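Local coordinates for aminotransferase AspB (Helicobacter pylori 26695, PDB 3EZS), which probably acts as a pyridoxal 5'-phosphate-dependent aminotransferase, moving amino groups between amino acids and keto acids, at residues Leu152-Asn165 and His186-Glu198. Residues are numbered along the deposited sequence; the frame is centred on the assembly and turned at random. Where two conformers were deposited one is given.
With EDO (1,2-ethanediol), chain F; EDO (1,2-ethanediol), chain D.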
loop_
_atom_site.group_PDB
_atom_site.type_symbol
_atom_site.label_atom_id
_atom_site.label_comp_id
_atom_site.label_asym_id
_atom_site.label_seq_id
_atom_site.Cartn_x
_atom_site.Cartn_y
_atom_site.Cartn_z
ATOM N N LEU A 152 2.113 17.088 -27.944
ATOM C CA LEU A 152 0.930 16.209 -28.006
ATOM C C LEU A 152 1.238 14.858 -28.678
ATOM O O LEU A 152 0.695 13.825 -28.275
ATOM C CB LEU A 152 -0.250 16.912 -28.702
ATOM C CG LEU A 152 -0.937 18.008 -27.882
ATOM C CD1 LEU A 152 -1.739 18.945 -28.747
ATOM C CD2 LEU A 152 -1.811 17.402 -26.741
ATOM N N GLN A 153 2.112 14.876 -29.685
ATOM C CA GLN A 153 2.518 13.664 -30.404
ATOM C C GLN A 153 3.572 12.825 -29.660
ATOM O O GLN A 153 3.734 11.634 -29.961
ATOM C CB GLN A 153 3.075 14.034 -31.780
ATOM C CG GLN A 153 2.072 14.703 -32.710
ATOM C CD GLN A 153 2.709 15.169 -34.022
ATOM O OE1 GLN A 153 3.845 14.802 -34.343
ATOM N NE2 GLN A 153 1.977 15.984 -34.781
ATOM N N GLU A 154 4.285 13.445 -28.711
ATOM C CA GLU A 154 5.335 12.766 -27.942
ATOM C C GLU A 154 4.878 12.170 -26.617
ATOM O O GLU A 154 5.410 11.146 -26.186
ATOM C CB GLU A 154 6.502 13.714 -27.672
ATOM N N VAL A 155 3.881 12.791 -25.990
ATOM C CA VAL A 155 3.435 12.403 -24.661
ATOM C C VAL A 155 2.697 11.056 -24.666
ATOM O O VAL A 155 2.039 10.694 -25.634
ATOM C CB VAL A 155 2.570 13.537 -24.008
ATOM C CG1 VAL A 155 1.203 13.625 -24.678
ATOM C CG2 VAL A 155 2.421 13.319 -22.512
ATOM N N ASP A 156 2.851 10.328 -23.567
ATOM C CA ASP A 156 2.244 9.012 -23.357
ATOM C C ASP A 156 1.143 9.017 -22.295
ATOM O O ASP A 156 0.223 8.208 -22.340
ATOM C CB ASP A 156 3.336 8.033 -22.898
ATOM C CG ASP A 156 4.447 7.873 -23.922
ATOM O OD1 ASP A 156 4.121 7.637 -25.100
ATOM O OD2 ASP A 156 5.644 7.955 -23.553
ATOM N N LEU A 157 1.268 9.907 -21.326
ATOM C CA LEU A 157 0.352 9.984 -20.215
ATOM C C LEU A 157 0.273 11.439 -19.805
ATOM O O LEU A 157 1.300 12.096 -19.676
ATOM C CB LEU A 157 0.868 9.128 -19.048
ATOM C CG LEU A 157 0.113 9.212 -17.710
ATOM C CD1 LEU A 157 -1.246 8.574 -17.867
ATOM C CD2 LEU A 157 0.862 8.543 -16.586
ATOM N N VAL A 158 -0.945 11.946 -19.648
ATOM C CA VAL A 158 -1.168 13.313 -19.185
ATOM C C VAL A 158 -1.991 13.246 -17.895
ATOM O O VAL A 158 -3.034 12.571 -17.839
ATOM C CB VAL A 158 -1.911 14.191 -20.204
ATOM C CG1 VAL A 158 -2.183 15.590 -19.592
ATOM C CG2 VAL A 158 -1.121 14.291 -21.500
ATOM N N ILE A 159 -1.498 13.931 -16.871
ATOM C CA ILE A 159 -2.166 14.009 -15.574
ATOM C C ILE A 159 -2.649 15.426 -15.348
ATOM O O ILE A 159 -1.852 16.358 -15.327
ATOM C CB ILE A 159 -1.220 13.670 -14.408
ATOM C CG1 ILE A 159 -0.613 12.277 -14.573
ATOM C CG2 ILE A 159 -1.967 13.748 -13.074
ATOM C CD1 ILE A 159 0.458 11.952 -13.554
ATOM N N LEU A 160 -3.964 15.591 -15.231
ATOM C CA LEU A 160 -4.567 16.867 -14.892
ATOM C C LEU A 160 -4.992 16.766 -13.427
ATOM O O LEU A 160 -5.090 15.656 -12.867
ATOM C CB LEU A 160 -5.783 17.166 -15.767
ATOM C CG LEU A 160 -5.577 17.179 -17.290
ATOM C CD1 LEU A 160 -6.938 17.250 -17.991
ATOM C CD2 LEU A 160 -4.641 18.315 -17.741
ATOM N N ASN A 161 -5.228 17.925 -12.817
ATOM C CA ASN A 161 -5.679 18.001 -11.437
ATOM C C ASN A 161 -6.709 19.125 -11.380
ATOM O O ASN A 161 -6.346 20.294 -11.209
ATOM C CB ASN A 161 -4.495 18.276 -10.514
ATOM C CG ASN A 161 -4.878 18.363 -9.041
ATOM O OD1 ASN A 161 -4.215 19.066 -8.261
ATOM N ND2 ASN A 161 -5.924 17.638 -8.645
ATOM N N SER A 162 -7.988 18.763 -11.517
ATOM C CA SER A 162 -9.073 19.738 -11.559
ATOM C C SER A 162 -10.277 19.312 -10.713
ATOM O O SER A 162 -10.919 18.311 -11.035
ATOM C CB SER A 162 -9.507 19.913 -13.003
ATOM O OG SER A 162 -10.522 20.866 -13.123
ATOM N N PRO A 163 -10.619 20.088 -9.651
ATOM C CA PRO A 163 -9.965 21.318 -9.160
ATOM C C PRO A 163 -8.510 21.109 -8.765
ATOM O O PRO A 163 -8.119 20.020 -8.306
ATOM C CB PRO A 163 -10.826 21.727 -7.957
ATOM C CG PRO A 163 -12.156 21.061 -8.201
ATOM C CD PRO A 163 -11.830 19.773 -8.873
ATOM N N ASN A 164 -7.723 22.164 -8.957
ATOM C CA ASN A 164 -6.287 22.121 -8.778
ATOM C C ASN A 164 -5.724 22.525 -7.414
ATOM O O ASN A 164 -6.142 23.530 -6.810
ATOM C CB ASN A 164 -5.662 23.045 -9.839
ATOM C CG ASN A 164 -4.129 23.009 -9.848
ATOM O OD1 ASN A 164 -3.485 23.974 -9.458
ATOM N ND2 ASN A 164 -3.555 21.883 -10.258
ATOM N N ASN A 165 -4.763 21.723 -6.959
ATOM C CA ASN A 165 -3.906 22.058 -5.832
ATOM C C ASN A 165 -2.616 22.482 -6.550
ATOM O O ASN A 165 -2.024 21.673 -7.254
ATOM C CB ASN A 165 -3.642 20.848 -4.932
ATOM C CG ASN A 165 -2.583 21.114 -3.866
ATOM O OD1 ASN A 165 -2.109 22.240 -3.686
ATOM N ND2 ASN A 165 -2.196 20.064 -3.164
ATOM N N HIS A 186 -4.403 11.578 -30.467
ATOM C CA HIS A 186 -2.982 11.260 -30.396
ATOM C C HIS A 186 -2.685 9.921 -29.720
ATOM O O HIS A 186 -1.540 9.486 -29.686
ATOM C CB HIS A 186 -2.238 12.388 -29.693
ATOM C CG HIS A 186 -2.314 13.698 -30.420
ATOM N ND1 HIS A 186 -1.498 14.004 -31.486
ATOM C CD2 HIS A 186 -3.107 14.781 -30.230
ATOM C CE1 HIS A 186 -1.786 15.217 -31.923
ATOM N NE2 HIS A 186 -2.753 15.714 -31.174
ATOM N N ASP A 187 -3.721 9.273 -29.200
ATOM C CA ASP A 187 -3.586 7.999 -28.491
ATOM C C ASP A 187 -2.622 8.057 -27.286
ATOM O O ASP A 187 -1.605 7.353 -27.251
ATOM C CB ASP A 187 -3.207 6.860 -29.461
ATOM C CG ASP A 187 -3.460 5.463 -28.865
ATOM O OD1 ASP A 187 -4.233 5.347 -27.887
ATOM O OD2 ASP A 187 -2.899 4.478 -29.389
ATOM N N PHE A 188 -2.919 8.941 -26.331
ATOM C CA PHE A 188 -2.204 8.956 -25.043
ATOM C C PHE A 188 -3.223 8.734 -23.915
ATOM O O PHE A 188 -4.431 8.878 -24.122
ATOM C CB PHE A 188 -1.346 10.209 -24.805
ATOM C CG PHE A 188 -2.096 11.498 -24.842
ATOM C CD1 PHE A 188 -2.808 11.939 -23.739
ATOM C CD2 PHE A 188 -2.043 12.313 -25.977
ATOM C CE1 PHE A 188 -3.491 13.147 -23.768
ATOM C CE2 PHE A 188 -2.724 13.537 -26.020
ATOM C CZ PHE A 188 -3.441 13.959 -24.907
ATOM N N ILE A 189 -2.722 8.334 -22.749
ATOM C CA ILE A 189 -3.540 8.083 -21.580
ATOM C C ILE A 189 -3.732 9.401 -20.828
ATOM O O ILE A 189 -2.777 10.134 -20.606
ATOM C CB ILE A 189 -2.909 7.014 -20.649
ATOM C CG1 ILE A 189 -2.678 5.704 -21.409
ATOM C CG2 ILE A 189 -3.779 6.813 -19.376
ATOM C CD1 ILE A 189 -3.887 5.190 -22.153
ATOM N N LEU A 190 -4.978 9.682 -20.448
ATOM C CA LEU A 190 -5.350 10.917 -19.776
ATOM C C LEU A 190 -6.012 10.639 -18.431
ATOM O O LEU A 190 -7.006 9.937 -18.378
ATOM C CB LEU A 190 -6.346 11.688 -20.651
ATOM C CG LEU A 190 -6.870 13.039 -20.128
ATOM C CD1 LEU A 190 -5.757 14.095 -20.033
ATOM C CD2 LEU A 190 -8.008 13.513 -21.021
ATOM N N ILE A 191 -5.474 11.220 -17.364
ATOM C CA ILE A 191 -6.006 11.043 -16.011
ATOM C C ILE A 191 -6.331 12.389 -15.376
ATOM O O ILE A 191 -5.608 13.352 -15.577
ATOM C CB ILE A 191 -4.930 10.403 -15.075
ATOM C CG1 ILE A 191 -4.580 8.981 -15.508
ATOM C CG2 ILE A 191 -5.387 10.401 -13.616
ATOM C CD1 ILE A 191 -3.350 8.437 -14.741
ATOM N N ASN A 192 -7.416 12.460 -14.614
ATOM C CA ASN A 192 -7.668 13.630 -13.802
ATOM C C ASN A 192 -7.670 13.211 -12.324
ATOM O O ASN A 192 -8.373 12.279 -11.925
ATOM C CB ASN A 192 -8.976 14.332 -14.166
ATOM C CG ASN A 192 -9.145 15.687 -13.450
ATOM O OD1 ASN A 192 -8.172 16.348 -13.098
ATOM N ND2 ASN A 192 -10.393 16.100 -13.253
ATOM N N ASP A 193 -6.817 13.862 -11.542
ATOM C CA ASP A 193 -6.781 13.713 -10.097
ATOM C C ASP A 193 -7.973 14.544 -9.632
ATOM O O ASP A 193 -7.902 15.777 -9.581
ATOM C CB ASP A 193 -5.462 14.262 -9.574
ATOM C CG ASP A 193 -5.389 14.333 -8.060
ATOM O OD1 ASP A 193 -6.404 14.130 -7.373
ATOM O OD2 ASP A 193 -4.283 14.624 -7.566
ATOM N N GLU A 194 -9.080 13.867 -9.325
ATOM C CA GLU A 194 -10.325 14.535 -8.934
ATOM C C GLU A 194 -10.582 14.548 -7.429
ATOM O O GLU A 194 -11.738 14.533 -6.986
ATOM C CB GLU A 194 -11.505 13.896 -9.689
ATOM C CG GLU A 194 -11.388 14.111 -11.156
ATOM C CD GLU A 194 -12.596 13.718 -11.982
ATOM O OE1 GLU A 194 -13.485 12.944 -11.546
ATOM O OE2 GLU A 194 -12.633 14.218 -13.112
ATOM N N CYS A 195 -9.504 14.617 -6.655
ATOM C CA CYS A 195 -9.643 14.590 -5.195
ATOM C C CYS A 195 -10.286 15.837 -4.561
ATOM O O CYS A 195 -10.710 15.779 -3.398
ATOM C CB CYS A 195 -8.319 14.204 -4.546
ATOM S SG CYS A 195 -7.861 12.527 -5.034
ATOM N N TYR A 196 -10.430 16.933 -5.314
ATOM C CA TYR A 196 -11.114 18.136 -4.810
ATOM C C TYR A 196 -12.508 18.315 -5.406
ATOM O O TYR A 196 -13.122 19.362 -5.237
ATOM C CB TYR A 196 -10.245 19.391 -5.051
ATOM C CG TYR A 196 -8.981 19.341 -4.224
ATOM C CD1 TYR A 196 -8.983 19.749 -2.902
ATOM C CD2 TYR A 196 -7.808 18.830 -4.746
ATOM C CE1 TYR A 196 -7.840 19.676 -2.127
ATOM C CE2 TYR A 196 -6.660 18.742 -3.979
ATOM C CZ TYR A 196 -6.682 19.166 -2.664
ATOM O OH TYR A 196 -5.543 19.095 -1.893
ATOM N N SER A 197 -13.050 17.281 -6.040
ATOM C CA SER A 197 -14.339 17.426 -6.708
ATOM C C SER A 197 -15.513 17.667 -5.755
ATOM O O SER A 197 -16.550 18.136 -6.188
ATOM C CB SER A 197 -14.593 16.233 -7.642
ATOM O OG SER A 197 -14.557 15.020 -6.918
ATOM N N GLU A 198 -15.345 17.369 -4.466
ATOM C CA GLU A 198 -16.392 17.607 -3.478
ATOM C C GLU A 198 -16.132 18.856 -2.639
ATOM O O GLU A 198 -16.890 19.138 -1.712
ATOM C CB GLU A 198 -16.538 16.384 -2.559
ATOM C CG GLU A 198 -17.204 15.174 -3.199
ATOM C CD GLU A 198 -18.711 15.311 -3.222
ATOM O OE1 GLU A 198 -19.214 16.153 -3.981
ATOM O OE2 GLU A 198 -19.395 14.586 -2.459
HETATM C C1 EDO F . -3.511 17.120 -3.616
HETATM O O1 EDO F . -4.231 16.178 -2.803
HETATM C C2 EDO F . -3.512 16.629 -5.075
HETATM O O2 EDO F . -4.577 17.121 -5.886
HETATM C C1 EDO D . -6.142 23.078 -13.926
HETATM O O1 EDO D . -7.377 22.435 -13.569
HETATM C C2 EDO D . -5.225 22.048 -14.571
HETATM O O2 EDO D . -5.195 20.858 -13.805
HETATM O O HOH W 1 1.570 6.662 -26.242
HETATM O O HOH W 2 -9.176 17.541 -7.853
#
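Val-158 and Leu-160 alternate with Ile-189 and Ile-191 in a ladder of parallel strand hydrogen bonds, a worked example of how a beta-alpha-beta unit ties its two strands together. The ladder starts where Ile-189 N reaches Asp-156 O and closes with Asp-193 N on Leu-160 O at 2.8 Å. Packing is tightest on the face carrying Leu-157, Ile-189 and Ile-191. There Leu-157, its CG anti to the backbone N (chi1 173°), brings CD1 to within 3.4 Å of Ile-189 CG2, a close carbon contact, and also against Ile-191 CD1. On the opposite face Val-158 CG2 presses on Phe-188 CE1 at 3.5 Å, while Val-155 CG1 lies over a face of the same ring.

At the C-terminal end of the pairing, side-chain amides add to the backbone bonds. Asn-192 grips the backbone of Ser-162 twice: OD1 receives Ser-162 N on an in-plane lone pair at 2.9 Å, and ND2 gives to Ser-162 O at 3.2 Å. ND2 also donates to Glu-194 OE2, itself bonded to Leu-208 N, which helps fix the amide's rotation; Glu-194 OE1 bonds Ser-207. Asn-161 ND2 meets Asp-193 O at 2.9 Å, and a water bridges that oxygen, Pro-163 O and Tyr-196 N. Asn-165, Asp-193 (also bonded to Tyr-121) and Tyr-196 probably line the pyridoxal phosphate site, as in related aminotransferases; a 1,2-ethanediol lies there.

The other end is looser and nearer solvent. Leu-152 CB sits over a face of the partly exposed His-186 ring, 3.8 Å from its centroid, and Gln-153 CG approaches obliquely. Asp-156, whose OD2 accepts from Thr-110 N, takes a water on OD1 that bonds Asp-187 O weakly.

Helix 173-186 makes the crossover, laying Trp-179 against Val-158, Leu-160 and Leu-190; helix 92-102 covers Leu-157 and Ile-191, and strands 110-115 and 223-228 flank the pair.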